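Long-range contacts in probable oxidoreductase (PDB 4EYE), which probably acts as an oxidoreductase of the medium-chain dehydrogenase/reductase superfamily, resembling quinone oxidoreductases, though its substrate is not established: residues A[25-30]-A[78-83]; A[227-232]-A[246-251]; A[191-196]-A[333-338]; A[177-182]-A[307-312]; A[47-52]-A[120-125]. One frame throughout, in Å; residues are numbered along the deposited sequence.

Contact 1: A[25-30]-A[78-83]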
# COMPACT_ATOMS: atom_id res chain seq x y z
N ILE A 25 -20.09 2.14 2.43
CA ILE A 25 -20.12 0.71 2.28
C ILE A 25 -19.88 0.15 3.68
O ILE A 25 -18.90 0.52 4.31
CB ILE A 25 -19.02 0.21 1.31
CG1 ILE A 25 -19.37 0.61 -0.12
CG2 ILE A 25 -18.77 -1.30 1.45
CD1 ILE A 25 -20.49 -0.21 -0.74
N GLN A 26 -20.77 -0.74 4.12
CA GLN A 26 -20.73 -1.30 5.45
C GLN A 26 -20.73 -2.83 5.36
O GLN A 26 -21.58 -3.42 4.66
CB GLN A 26 -21.97 -0.82 6.20
CG GLN A 26 -21.91 -1.03 7.67
CD GLN A 26 -23.18 -0.58 8.35
OE1 GLN A 26 -24.26 -1.04 7.99
NE2 GLN A 26 -23.05 0.29 9.32
N ALA A 27 -19.74 -3.46 6.00
CA ALA A 27 -19.70 -4.89 6.15
C ALA A 27 -20.80 -5.26 7.16
O ALA A 27 -20.75 -4.82 8.30
CB ALA A 27 -18.33 -5.34 6.65
N GLN A 28 -21.76 -6.07 6.72
CA GLN A 28 -22.86 -6.51 7.55
C GLN A 28 -22.74 -7.96 7.98
O GLN A 28 -23.61 -8.50 8.65
CB GLN A 28 -24.22 -6.14 6.92
CG GLN A 28 -24.43 -4.65 7.18
CD GLN A 28 -25.59 -4.04 6.48
OE1 GLN A 28 -26.43 -4.73 5.93
NE2 GLN A 28 -25.67 -2.70 6.53
N SER A 29 -21.62 -8.59 7.59
CA SER A 29 -21.27 -9.92 8.06
C SER A 29 -19.77 -10.09 7.84
O SER A 29 -19.13 -9.19 7.26
CB SER A 29 -22.06 -10.99 7.31
OG SER A 29 -21.56 -11.17 6.00
N LEU A 30 -19.20 -11.21 8.26
CA LEU A 30 -17.81 -11.51 7.96
C LEU A 30 -17.70 -12.51 6.81
O LEU A 30 -16.79 -13.33 6.77
CB LEU A 30 -17.05 -12.00 9.20
CG LEU A 30 -16.83 -10.99 10.33
CD1 LEU A 30 -15.99 -11.58 11.46
CD2 LEU A 30 -16.19 -9.69 9.81
N PRO A 78 -18.89 -6.85 12.59
CA PRO A 78 -19.96 -6.13 11.92
C PRO A 78 -21.07 -5.65 12.86
O PRO A 78 -21.32 -6.25 13.92
CB PRO A 78 -20.54 -7.17 10.94
CG PRO A 78 -19.54 -8.24 10.85
CD PRO A 78 -18.85 -8.27 12.17
N PRO A 79 -21.78 -4.60 12.46
CA PRO A 79 -21.54 -3.83 11.23
C PRO A 79 -20.37 -2.84 11.34
O PRO A 79 -20.17 -2.24 12.35
CB PRO A 79 -22.89 -3.14 11.00
CG PRO A 79 -23.51 -3.01 12.36
CD PRO A 79 -22.93 -4.10 13.22
N PHE A 80 -19.57 -2.67 10.29
CA PHE A 80 -18.50 -1.66 10.30
C PHE A 80 -18.17 -1.20 8.87
O PHE A 80 -18.34 -1.96 7.88
CB PHE A 80 -17.21 -2.18 10.99
CG PHE A 80 -16.45 -3.21 10.17
CD1 PHE A 80 -15.49 -2.83 9.25
CD2 PHE A 80 -16.68 -4.56 10.34
CE1 PHE A 80 -14.78 -3.77 8.52
CE2 PHE A 80 -15.98 -5.51 9.59
CZ PHE A 80 -15.06 -5.10 8.64
N VAL A 81 -17.73 0.05 8.76
CA VAL A 81 -17.29 0.61 7.45
C VAL A 81 -15.83 0.28 7.27
O VAL A 81 -15.00 0.78 8.03
CB VAL A 81 -17.53 2.15 7.37
CG1 VAL A 81 -16.97 2.76 6.05
CG2 VAL A 81 -19.02 2.42 7.45
N PRO A 82 -15.49 -0.58 6.29
CA PRO A 82 -14.07 -0.82 6.03
C PRO A 82 -13.37 0.37 5.40
O PRO A 82 -14.01 1.32 4.97
CB PRO A 82 -14.08 -1.98 5.02
CG PRO A 82 -15.51 -2.43 4.95
CD PRO A 82 -16.34 -1.27 5.32
N GLY A 83 -12.04 0.30 5.40
CA GLY A 83 -11.23 1.24 4.61
C GLY A 83 -10.27 2.00 5.48
O GLY A 83 -10.69 2.77 6.39

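Contact 2: A[227-232]-A[246-251]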
# COMPACT_ATOMS: atom_id res chain seq x y z
N GLY A 227 23.59 -12.76 -8.20
CA GLY A 227 22.40 -12.71 -7.35
C GLY A 227 21.93 -11.28 -7.10
O GLY A 227 22.59 -10.31 -7.48
N VAL A 228 20.79 -11.14 -6.45
CA VAL A 228 20.30 -9.79 -6.16
C VAL A 228 20.73 -9.35 -4.79
O VAL A 228 20.95 -10.18 -3.91
CB VAL A 228 18.78 -9.68 -6.31
CG1 VAL A 228 18.41 -10.04 -7.73
CG2 VAL A 228 18.08 -10.58 -5.29
N ASP A 229 20.78 -8.05 -4.58
CA ASP A 229 21.17 -7.51 -3.28
C ASP A 229 20.05 -7.53 -2.28
O ASP A 229 20.29 -7.64 -1.08
CB ASP A 229 21.64 -6.10 -3.46
CG ASP A 229 22.83 -6.03 -4.38
OD1 ASP A 229 23.85 -6.64 -4.02
OD2 ASP A 229 22.74 -5.36 -5.42
N MET A 230 18.83 -7.42 -2.80
CA MET A 230 17.64 -7.34 -1.99
C MET A 230 16.46 -7.97 -2.69
O MET A 230 16.29 -7.85 -3.90
CB MET A 230 17.31 -5.86 -1.70
CG MET A 230 16.09 -5.66 -0.79
SD MET A 230 15.83 -3.90 -0.46
CE MET A 230 17.33 -3.52 0.45
N VAL A 231 15.62 -8.63 -1.90
CA VAL A 231 14.39 -9.18 -2.39
C VAL A 231 13.27 -8.54 -1.60
O VAL A 231 13.35 -8.44 -0.37
CB VAL A 231 14.36 -10.73 -2.24
CG1 VAL A 231 12.95 -11.25 -2.46
CG2 VAL A 231 15.37 -11.41 -3.16
N VAL A 232 12.21 -8.11 -2.29
CA VAL A 232 10.96 -7.69 -1.65
C VAL A 232 9.92 -8.76 -1.86
O VAL A 232 9.57 -9.11 -3.00
CB VAL A 232 10.48 -6.32 -2.17
CG1 VAL A 232 9.08 -5.97 -1.58
CG2 VAL A 232 11.51 -5.24 -1.81
N THR A 246 17.97 -16.61 -4.82
CA THR A 246 18.40 -15.56 -5.75
C THR A 246 19.37 -14.56 -5.09
O THR A 246 19.89 -13.67 -5.76
CB THR A 246 17.18 -14.80 -6.34
OG1 THR A 246 16.56 -14.01 -5.33
CG2 THR A 246 16.13 -15.78 -6.94
N LEU A 247 19.61 -14.69 -3.79
CA LEU A 247 20.30 -13.62 -3.04
C LEU A 247 21.81 -13.66 -3.22
O LEU A 247 22.42 -14.73 -3.22
CB LEU A 247 19.99 -13.71 -1.56
CG LEU A 247 18.62 -13.21 -1.15
CD1 LEU A 247 18.37 -13.67 0.29
CD2 LEU A 247 18.54 -11.69 -1.29
N ALA A 248 22.40 -12.47 -3.37
CA ALA A 248 23.85 -12.33 -3.36
C ALA A 248 24.35 -12.59 -1.96
O ALA A 248 23.57 -12.64 -0.99
CB ALA A 248 24.26 -10.94 -3.80
N SER A 249 25.68 -12.69 -1.86
CA SER A 249 26.33 -12.62 -0.57
C SER A 249 25.94 -11.34 0.15
O SER A 249 25.95 -10.28 -0.44
CB SER A 249 27.87 -12.66 -0.73
OG SER A 249 28.49 -12.32 0.50
N GLU A 250 25.60 -11.47 1.42
CA GLU A 250 25.17 -10.38 2.25
C GLU A 250 23.88 -9.71 1.72
O GLU A 250 23.56 -8.61 2.12
CB GLU A 250 26.27 -9.35 2.46
CG GLU A 250 27.56 -9.92 3.06
CD GLU A 250 28.60 -8.84 3.24
OE1 GLU A 250 29.32 -8.53 2.28
OE2 GLU A 250 28.74 -8.28 4.33
N GLY A 251 23.13 -10.40 0.87
CA GLY A 251 21.85 -9.88 0.40
C GLY A 251 20.79 -9.92 1.49
O GLY A 251 20.96 -10.55 2.53

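Contact 3: A[191-196]-A[333-338]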
# COMPACT_ATOMS: atom_id res chain seq x y z
N VAL A 191 6.35 -11.74 -11.89
CA VAL A 191 4.89 -11.68 -11.85
C VAL A 191 4.29 -13.09 -11.80
O VAL A 191 4.62 -13.93 -12.63
CB VAL A 191 4.30 -10.93 -13.07
CG1 VAL A 191 4.69 -9.44 -13.03
CG2 VAL A 191 4.68 -11.59 -14.39
N ASN A 192 3.41 -13.35 -10.85
CA ASN A 192 2.64 -14.58 -10.95
C ASN A 192 1.41 -14.47 -11.86
O ASN A 192 0.84 -15.49 -12.24
CB ASN A 192 2.34 -15.22 -9.60
CG ASN A 192 1.67 -14.30 -8.63
OD1 ASN A 192 0.47 -14.05 -8.72
ND2 ASN A 192 2.44 -13.81 -7.64
N ARG A 193 1.02 -13.26 -12.24
CA ARG A 193 -0.04 -13.04 -13.25
C ARG A 193 0.63 -12.55 -14.54
O ARG A 193 1.01 -11.39 -14.64
CB ARG A 193 -1.05 -12.00 -12.75
CG ARG A 193 -1.97 -12.49 -11.62
CD ARG A 193 -2.75 -11.32 -11.01
NE ARG A 193 -1.90 -10.41 -10.20
CZ ARG A 193 -2.31 -9.26 -9.68
NH1 ARG A 193 -3.57 -8.85 -9.82
NH2 ARG A 193 -1.45 -8.51 -8.98
N THR A 194 0.81 -13.44 -15.51
CA THR A 194 1.62 -13.11 -16.69
C THR A 194 0.94 -12.04 -17.57
O THR A 194 1.62 -11.33 -18.30
CB THR A 194 2.00 -14.36 -17.51
OG1 THR A 194 0.81 -14.96 -18.02
CG2 THR A 194 2.77 -15.38 -16.63
N ALA A 195 -0.38 -11.91 -17.48
CA ALA A 195 -1.09 -10.81 -18.14
C ALA A 195 -0.68 -9.41 -17.61
O ALA A 195 -1.00 -8.39 -18.24
CB ALA A 195 -2.60 -11.02 -18.01
N ALA A 196 0.05 -9.34 -16.49
CA ALA A 196 0.50 -8.04 -15.92
C ALA A 196 1.89 -7.65 -16.35
O ALA A 196 2.43 -6.64 -15.88
CB ALA A 196 0.45 -8.09 -14.38
N LYS A 333 -7.87 -9.24 -9.91
CA LYS A 333 -7.93 -8.42 -11.12
C LYS A 333 -7.20 -7.05 -11.05
O LYS A 333 -7.08 -6.40 -12.06
CB LYS A 333 -9.39 -8.22 -11.52
CG LYS A 333 -10.12 -9.55 -11.72
CD LYS A 333 -11.57 -9.35 -12.14
CE LYS A 333 -12.21 -10.67 -12.59
NZ LYS A 333 -13.57 -10.39 -13.07
N VAL A 334 -6.69 -6.65 -9.88
CA VAL A 334 -6.17 -5.29 -9.70
C VAL A 334 -4.66 -5.21 -9.84
O VAL A 334 -3.91 -5.87 -9.12
CB VAL A 334 -6.54 -4.72 -8.30
CG1 VAL A 334 -5.91 -3.33 -8.07
CG2 VAL A 334 -8.05 -4.67 -8.16
N TYR A 335 -4.22 -4.37 -10.78
CA TYR A 335 -2.83 -4.01 -10.93
C TYR A 335 -2.64 -2.63 -10.30
O TYR A 335 -3.44 -1.74 -10.48
CB TYR A 335 -2.39 -3.97 -12.40
CG TYR A 335 -2.61 -5.23 -13.23
CD1 TYR A 335 -2.89 -6.47 -12.64
CD2 TYR A 335 -2.57 -5.17 -14.61
CE1 TYR A 335 -3.14 -7.61 -13.42
CE2 TYR A 335 -2.80 -6.29 -15.40
CZ TYR A 335 -3.07 -7.51 -14.80
OH TYR A 335 -3.30 -8.62 -15.59
N GLY A 336 -1.58 -2.45 -9.56
CA GLY A 336 -1.30 -1.16 -8.93
C GLY A 336 -2.38 -0.93 -7.86
O GLY A 336 -2.63 -1.81 -7.02
N LYS A 337 -3.03 0.23 -7.90
CA LYS A 337 -3.99 0.59 -6.89
C LYS A 337 -5.40 0.75 -7.49
O LYS A 337 -5.59 1.35 -8.54
CB LYS A 337 -3.54 1.89 -6.21
CG LYS A 337 -4.32 2.23 -4.93
CD LYS A 337 -3.84 1.31 -3.79
CE LYS A 337 -4.63 1.51 -2.52
NZ LYS A 337 -4.08 0.65 -1.42
N MET A 338 -6.39 0.29 -6.74
CA MET A 338 -7.79 0.58 -6.99
C MET A 338 -8.29 1.56 -5.92
O MET A 338 -7.97 1.40 -4.74
CB MET A 338 -8.60 -0.70 -6.87
CG MET A 338 -10.12 -0.55 -6.68
SD MET A 338 -10.96 -2.17 -6.46
CE MET A 338 -11.25 -2.72 -8.12

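Contact 4: A[177-182]-A[307-312]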
# COMPACT_ATOMS: atom_id res chain seq x y z
N ILE A 177 8.55 -1.24 -6.81
CA ILE A 177 9.23 -0.91 -8.05
C ILE A 177 9.54 0.59 -8.15
O ILE A 177 10.68 0.98 -8.43
CB ILE A 177 8.40 -1.30 -9.31
CG1 ILE A 177 8.20 -2.82 -9.37
CG2 ILE A 177 9.12 -0.88 -10.62
CD1 ILE A 177 7.20 -3.25 -10.42
N GLN A 178 8.52 1.43 -7.99
CA GLN A 178 8.68 2.84 -8.31
C GLN A 178 9.62 3.49 -7.29
O GLN A 178 10.47 4.30 -7.67
CB GLN A 178 7.34 3.57 -8.29
CG GLN A 178 6.39 3.19 -9.40
CD GLN A 178 5.27 4.19 -9.51
OE1 GLN A 178 4.54 4.45 -8.53
NE2 GLN A 178 5.15 4.81 -10.66
N ILE A 179 9.50 3.11 -6.03
CA ILE A 179 10.39 3.66 -5.04
C ILE A 179 11.87 3.20 -5.23
O ILE A 179 12.78 4.00 -5.05
CB ILE A 179 9.93 3.39 -3.61
CG1 ILE A 179 8.58 4.10 -3.37
CG2 ILE A 179 11.02 3.87 -2.61
CD1 ILE A 179 7.87 3.78 -2.08
N ALA A 180 12.07 1.94 -5.54
CA ALA A 180 13.42 1.42 -5.79
C ALA A 180 14.06 2.17 -6.98
O ALA A 180 15.22 2.60 -6.91
CB ALA A 180 13.38 -0.09 -6.06
N LYS A 181 13.29 2.35 -8.05
CA LYS A 181 13.79 3.08 -9.24
C LYS A 181 14.08 4.51 -8.84
O LYS A 181 15.13 5.06 -9.18
CB LYS A 181 12.79 3.03 -10.40
CG LYS A 181 12.62 1.68 -11.05
CD LYS A 181 13.92 1.06 -11.55
CE LYS A 181 14.59 1.82 -12.69
NZ LYS A 181 16.01 1.34 -12.81
N GLY A 182 13.18 5.08 -8.05
CA GLY A 182 13.36 6.42 -7.53
C GLY A 182 14.63 6.57 -6.71
O GLY A 182 15.23 7.64 -6.72
N GLU A 307 10.14 14.60 -8.21
CA GLU A 307 11.06 14.14 -9.22
C GLU A 307 10.37 13.36 -10.35
O GLU A 307 10.99 13.10 -11.40
CB GLU A 307 12.18 13.30 -8.57
CG GLU A 307 13.06 14.14 -7.68
CD GLU A 307 14.06 13.31 -6.89
OE1 GLU A 307 14.02 12.06 -6.97
OE2 GLU A 307 14.94 13.91 -6.23
N GLY A 308 9.09 13.05 -10.16
CA GLY A 308 8.23 12.54 -11.25
C GLY A 308 7.44 11.29 -10.92
O GLY A 308 6.68 10.82 -11.75
N MET A 309 7.61 10.72 -9.73
CA MET A 309 6.89 9.48 -9.43
C MET A 309 5.38 9.71 -9.40
O MET A 309 4.88 10.59 -8.72
CB MET A 309 7.37 8.88 -8.09
CG MET A 309 6.85 7.48 -7.81
SD MET A 309 7.48 6.82 -6.25
CE MET A 309 6.61 7.80 -5.02
N ARG A 310 4.65 8.87 -10.11
CA ARG A 310 3.20 8.93 -10.10
C ARG A 310 2.66 7.52 -9.83
O ARG A 310 2.78 6.63 -10.68
CB ARG A 310 2.67 9.45 -11.47
CG ARG A 310 3.05 10.86 -11.83
CD ARG A 310 2.42 11.89 -10.90
NE ARG A 310 2.84 13.23 -11.28
CZ ARG A 310 3.95 13.83 -10.86
NH1 ARG A 310 4.79 13.23 -10.00
NH2 ARG A 310 4.24 15.06 -11.31
N PRO A 311 2.12 7.30 -8.65
CA PRO A 311 1.49 6.01 -8.37
C PRO A 311 0.43 5.63 -9.38
O PRO A 311 -0.53 6.40 -9.59
CB PRO A 311 0.85 6.23 -6.99
CG PRO A 311 1.66 7.30 -6.36
CD PRO A 311 2.02 8.23 -7.50
N PRO A 312 0.58 4.46 -10.03
CA PRO A 312 -0.47 4.00 -10.98
C PRO A 312 -1.78 3.64 -10.29
O PRO A 312 -1.79 2.91 -9.31
CB PRO A 312 0.14 2.77 -11.66
CG PRO A 312 1.57 2.74 -11.26
CD PRO A 312 1.76 3.59 -10.02
O HOH W 1 13.55 9.90 -8.39
O HOH W 2 15.80 10.03 -5.76

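Contact 5: A[47-52]-A[120-125]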
# COMPACT_ATOMS: atom_id res chain seq x y z
N GLY A 47 -15.07 17.76 16.29
CA GLY A 47 -14.72 17.47 17.67
C GLY A 47 -13.38 18.08 17.94
O GLY A 47 -12.65 18.38 17.00
N PRO A 48 -13.07 18.31 19.21
CA PRO A 48 -11.87 19.11 19.50
C PRO A 48 -10.57 18.35 19.21
O PRO A 48 -9.51 18.97 19.15
CB PRO A 48 -12.01 19.41 21.01
CG PRO A 48 -12.92 18.35 21.53
CD PRO A 48 -13.86 18.02 20.41
N ASN A 49 -10.62 17.02 19.04
CA ASN A 49 -9.43 16.28 18.68
C ASN A 49 -9.64 15.41 17.43
O ASN A 49 -9.07 14.35 17.33
CB ASN A 49 -8.93 15.47 19.89
CG ASN A 49 -7.54 14.83 19.66
OD1 ASN A 49 -6.63 15.46 19.13
ND2 ASN A 49 -7.39 13.56 20.07
N VAL A 50 -10.50 15.83 16.51
CA VAL A 50 -10.69 15.09 15.27
C VAL A 50 -10.66 16.01 14.05
O VAL A 50 -10.95 17.20 14.13
CB VAL A 50 -11.98 14.23 15.22
CG1 VAL A 50 -11.92 13.09 16.22
CG2 VAL A 50 -13.21 15.06 15.46
N VAL A 51 -10.22 15.43 12.95
CA VAL A 51 -10.20 16.11 11.67
C VAL A 51 -11.19 15.33 10.85
O VAL A 51 -11.07 14.11 10.73
CB VAL A 51 -8.83 16.06 10.99
CG1 VAL A 51 -8.91 16.76 9.63
CG2 VAL A 51 -7.76 16.66 11.90
N VAL A 52 -12.17 16.02 10.30
CA VAL A 52 -13.14 15.39 9.42
C VAL A 52 -12.71 15.74 8.00
O VAL A 52 -12.47 16.90 7.70
CB VAL A 52 -14.57 15.90 9.71
CG1 VAL A 52 -15.55 15.34 8.69
CG2 VAL A 52 -14.97 15.57 11.16
N VAL A 120 -10.67 11.40 11.67
CA VAL A 120 -9.41 10.77 12.05
C VAL A 120 -8.63 11.68 12.99
O VAL A 120 -8.90 12.88 13.08
CB VAL A 120 -8.49 10.47 10.87
CG1 VAL A 120 -9.23 9.74 9.74
CG2 VAL A 120 -7.77 11.69 10.38
N ALA A 121 -7.68 11.09 13.70
CA ALA A 121 -6.88 11.85 14.66
C ALA A 121 -5.98 12.80 13.85
O ALA A 121 -5.54 12.46 12.74
CB ALA A 121 -6.05 10.89 15.52
N PRO A 122 -5.70 13.97 14.40
CA PRO A 122 -4.78 14.90 13.71
C PRO A 122 -3.44 14.28 13.41
O PRO A 122 -2.87 14.56 12.39
CB PRO A 122 -4.63 16.04 14.72
CG PRO A 122 -5.88 16.00 15.51
CD PRO A 122 -6.36 14.59 15.56
N SER A 123 -2.97 13.36 14.25
CA SER A 123 -1.69 12.71 13.99
C SER A 123 -1.76 11.77 12.77
O SER A 123 -0.74 11.30 12.29
CB SER A 123 -1.32 11.86 15.20
OG SER A 123 -2.33 10.85 15.33
N ASN A 124 -2.98 11.47 12.28
CA ASN A 124 -3.16 10.55 11.15
C ASN A 124 -3.47 11.31 9.81
O ASN A 124 -4.09 10.74 8.88
CB ASN A 124 -4.31 9.58 11.48
CG ASN A 124 -3.96 8.62 12.63
OD1 ASN A 124 -3.09 8.93 13.44
ND2 ASN A 124 -4.64 7.47 12.70
N ILE A 125 -3.07 12.58 9.75
CA ILE A 125 -3.34 13.42 8.59
C ILE A 125 -1.99 13.81 7.99
O ILE A 125 -1.09 14.16 8.73
CB ILE A 125 -4.10 14.71 8.99
CG1 ILE A 125 -5.55 14.38 9.38
CG2 ILE A 125 -4.06 15.74 7.86
CD1 ILE A 125 -6.40 13.91 8.18

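Contact 1: A[25-30]-A[78-83]
Pro78 opens the contact by laying its ring along the chain that leaves strand 21-27. Its CB comes to 3.5 Å from Ala27 O, and its CG packs on the backbone of Ser29. Leu30 crosses this ring at about a right angle, with CD2 as the touching methyl. The peptide bond from Pro78 to Pro79 is cis. Pro79 follows beside Gln26, the two side chains pointing the same way, with CB 3.7 Å from Gln26 CD. The Gln26 amide is steadied from its own segment: Gln28 NE2 donates to Gln26 OE1 at 2.6 Å, in the plane of both amides. Pro79 CA also makes a CA-H...O contact with Ala27 O, at 3.2 Å.

Phe80 makes the central bridge. Ala27 N donates to Phe80 O at 2.8 Å, and Phe80 N donates back to Ala27 O at 3.2 Å. Phe80 CB points away from the strand, but CG sits between backbone N and carbonyl carbon (chi1 72°), and this brings the ring back beneath Ala27. Ala27 CB then rests over one ring face, a CH-pi contact 4.0 Å from the centroid. Leu30 CD2 lies near the ring edge. Val81 turns CG1 to Ile25 O, and Pro82 brings CD to 3.3 Å from the same oxygen. Val81 and Pro82 are also backbone-bonded to Gly112 and Tyr114.

This is a single antiparallel bridge, a hydrogen-bonded pair. It ties the N-terminal strand, paired with strand 36-42, to the loop before strand 85-92 of the GroES-like domain.

Contact 2: A[227-232]-A[246-251]
Val228 and Thr246 meet through their peptide groups, the flat groups of this contact. Val228 N donates to Thr246 O at 2.8 Å, in the carbonyl plane. The Val228 carbonyl accepts from Ala248 N, also at 2.8 Å, but this donor is tilted 29° from the carbonyl plane. Ala248 CB presses on the same oxygen at 3.4 Å. Val228 and Leu247 thus form one parallel bridge, and their side chains diverge. Gly227 fits closely: its CA lies 3.1 Å from Thr246 O.

Val231 adds the apolar part. It has CG1 anti to the backbone N (chi1 167°), which leaves CG2 beside that N and facing Leu247. There CG2 meets Leu247 CD2 at 3.7 Å and Thr246 OG1 at 3.6 Å. That hydroxyl is bonded to Ala243 O. Beyond Ala248 a type II turn closes with Gly251 N on Ala248 O, and Gly251 CA reaches Asp229 O.

Strand 228-233 runs between strands 162-165 and 251-255 of the six-stranded parallel sheet of the Rossmann-type domain. Asp229 OD2 bonds Thr162 N on one neighbour. Helix 215-222 covers Val228 and Thr246, through Val219 in both cases.

Contact 3: A[191-196]-A[333-338]
Tyr335 crosses to Ala195 and Ala196, and its ring can be followed outward. Beyond CB, CG lies anti to the carbonyl carbon (chi1 -56°), bringing the ring's end nearer to 191-196. CD1 meets Arg193 NH1 at 3.8 Å. The guanidinium plane stands almost square to the ring (83°): CD1 is over its face, NH1 at the ring edge. CE1 keeps that neighbour and adds Ala196 CB. Across the ring, CE2 has Ala196 CA 3.8 Å away, over the same face that Ala196 CB covers. CZ lies 3.6 Å from Ala196 CB, which makes a CH-pi contact there. OH ends against Ala195, 3.5 Å from its CB.

The turn 191-196 follows strand 186-191, the second of a Rossmann-type sheet. In relatives this turn often lies near the cofactor's adenosine end. Segment 333-338 leads into strand 337-341 of the mixed sheet with strands 57-59 and 313-318, joining that sheet to the Rossmann-type part.

Arg193 slides past Tyr335 in the opposite direction. Its NH1 donates to Val334 O at 3.1 Å, in the guanidinium plane but above the carbonyl plane. NH1 also bonds Gly332 O, and the ring of Phe199 meets that of Tyr335 with the planes at about 45°.

Contact 4: A[177-182]-A[307-312]
Gln178 leans toward Met309 and Pro312 with CG anti to the carbonyl carbon (chi1 -68°) and an extended chain beyond it. This carries the amide off the helix to the 307-312 loop. Met309 answers with CG anti to its backbone N (chi1 -171°) and a bend at the thioether. Its SD rests 3.8 Å from Gln178 CB and 4.1 Å from Ile179 CG1. Leu301 and Leu304 of helix 293-306 pack on Ile179 and Met309.

At the amide, Gln178 NE2 donates to Arg310 O at 3.0 Å. The bond is nearly straight and in the amide plane, yet enters above the carbonyl plane. OE1 faces Pro312 CD at 3.3 Å and Pro311 CA at 3.4 Å.

Two waters lie between Gly182 O and Glu307 OE1. Water 1 is 2.6 Å from Glu307 OE1, water 2 the same from Gly182 O. Gly308 ends its helix in a Schellman motif.

The prolines offer OE1 no N-H; its hydrogen bond is with Tyr144 OH. With both ends of the amide bonded, its rotation is fixed. The waters separate the carboxylate from the helix's C-terminal carbonyl, a pairing probably unfavourable directly. Glu307 OE2 forms a salt bridge with Lys303, which probably offsets its charge.

Contact 5: A[47-52]-A[120-125]
Two backbone hydrogen bonds join Val51 and Val120. Val51 N donates to Val120 O at 2.9 Å, with an angle of 169° at the hydrogen. Val120 N returns a bond to Val51 O at 2.9 Å. The pair is antiparallel and hydrogen-bonded, and both valine side chains lie on the same face. Val50 CA adds a longer CA-H...O contact to Val120 O, at 3.6 Å.

The apolar contacts lie on the Val51 side chain. With CG1 anti to the backbone N (chi1 179°), CG2 lies between Pro122 and Ile125, while CG1 meets Ile125 alone of the two. Val51 CG2 is 3.9 Å from Pro122 CA. Val51 CG1 is 4.1 Å from Ile125 CD1. Ile125 crosses at a slant, and its CG1 also touches Val51 CB. Ile99 and Val90 press on Val51 from outside the two segments.

Polar oxygens of Asn49 meet the ring of Pro122. Asn49 O is 3.2 Å from Pro122 CD, and OD1 touches the same ring at 3.7 Å from CG. The two side chains cross at about a right angle.

Within 120-125, Asn124 N bonds Ala121 O and closes a short 3-10 turn, while Asn124 ND2 bonds Phe108 O. The turn leads from strand 117-120 to strand 125-127, which pairs with strand 104-108. This closes a corner of the GroES-like beta fold, where strand 51-55 pairs with 117-120 on one side and 85-92 on the other.

The five contacts cover both halves of the chain. Contacts 1 and 5 belong to the GroES-like part; they alternate along the chain, with centres about 22 Å apart. Contact 2 lies in the six-stranded parallel sheet, about 41 Å from contact 1, centre to centre, on the opposite side of the chain's centre. Contacts 3 and 4 each pair a segment of the Rossmann-type region with a later one near strands 313-318 and 337-341, and their loops enclose contact 2. These two also alternate, with centres about 17 Å apart, and touch: Lys337 N and Pro312 O are 3.3 Å apart, probably hydrogen-bonded. They help join the Rossmann-type half to the half holding the mixed sheet.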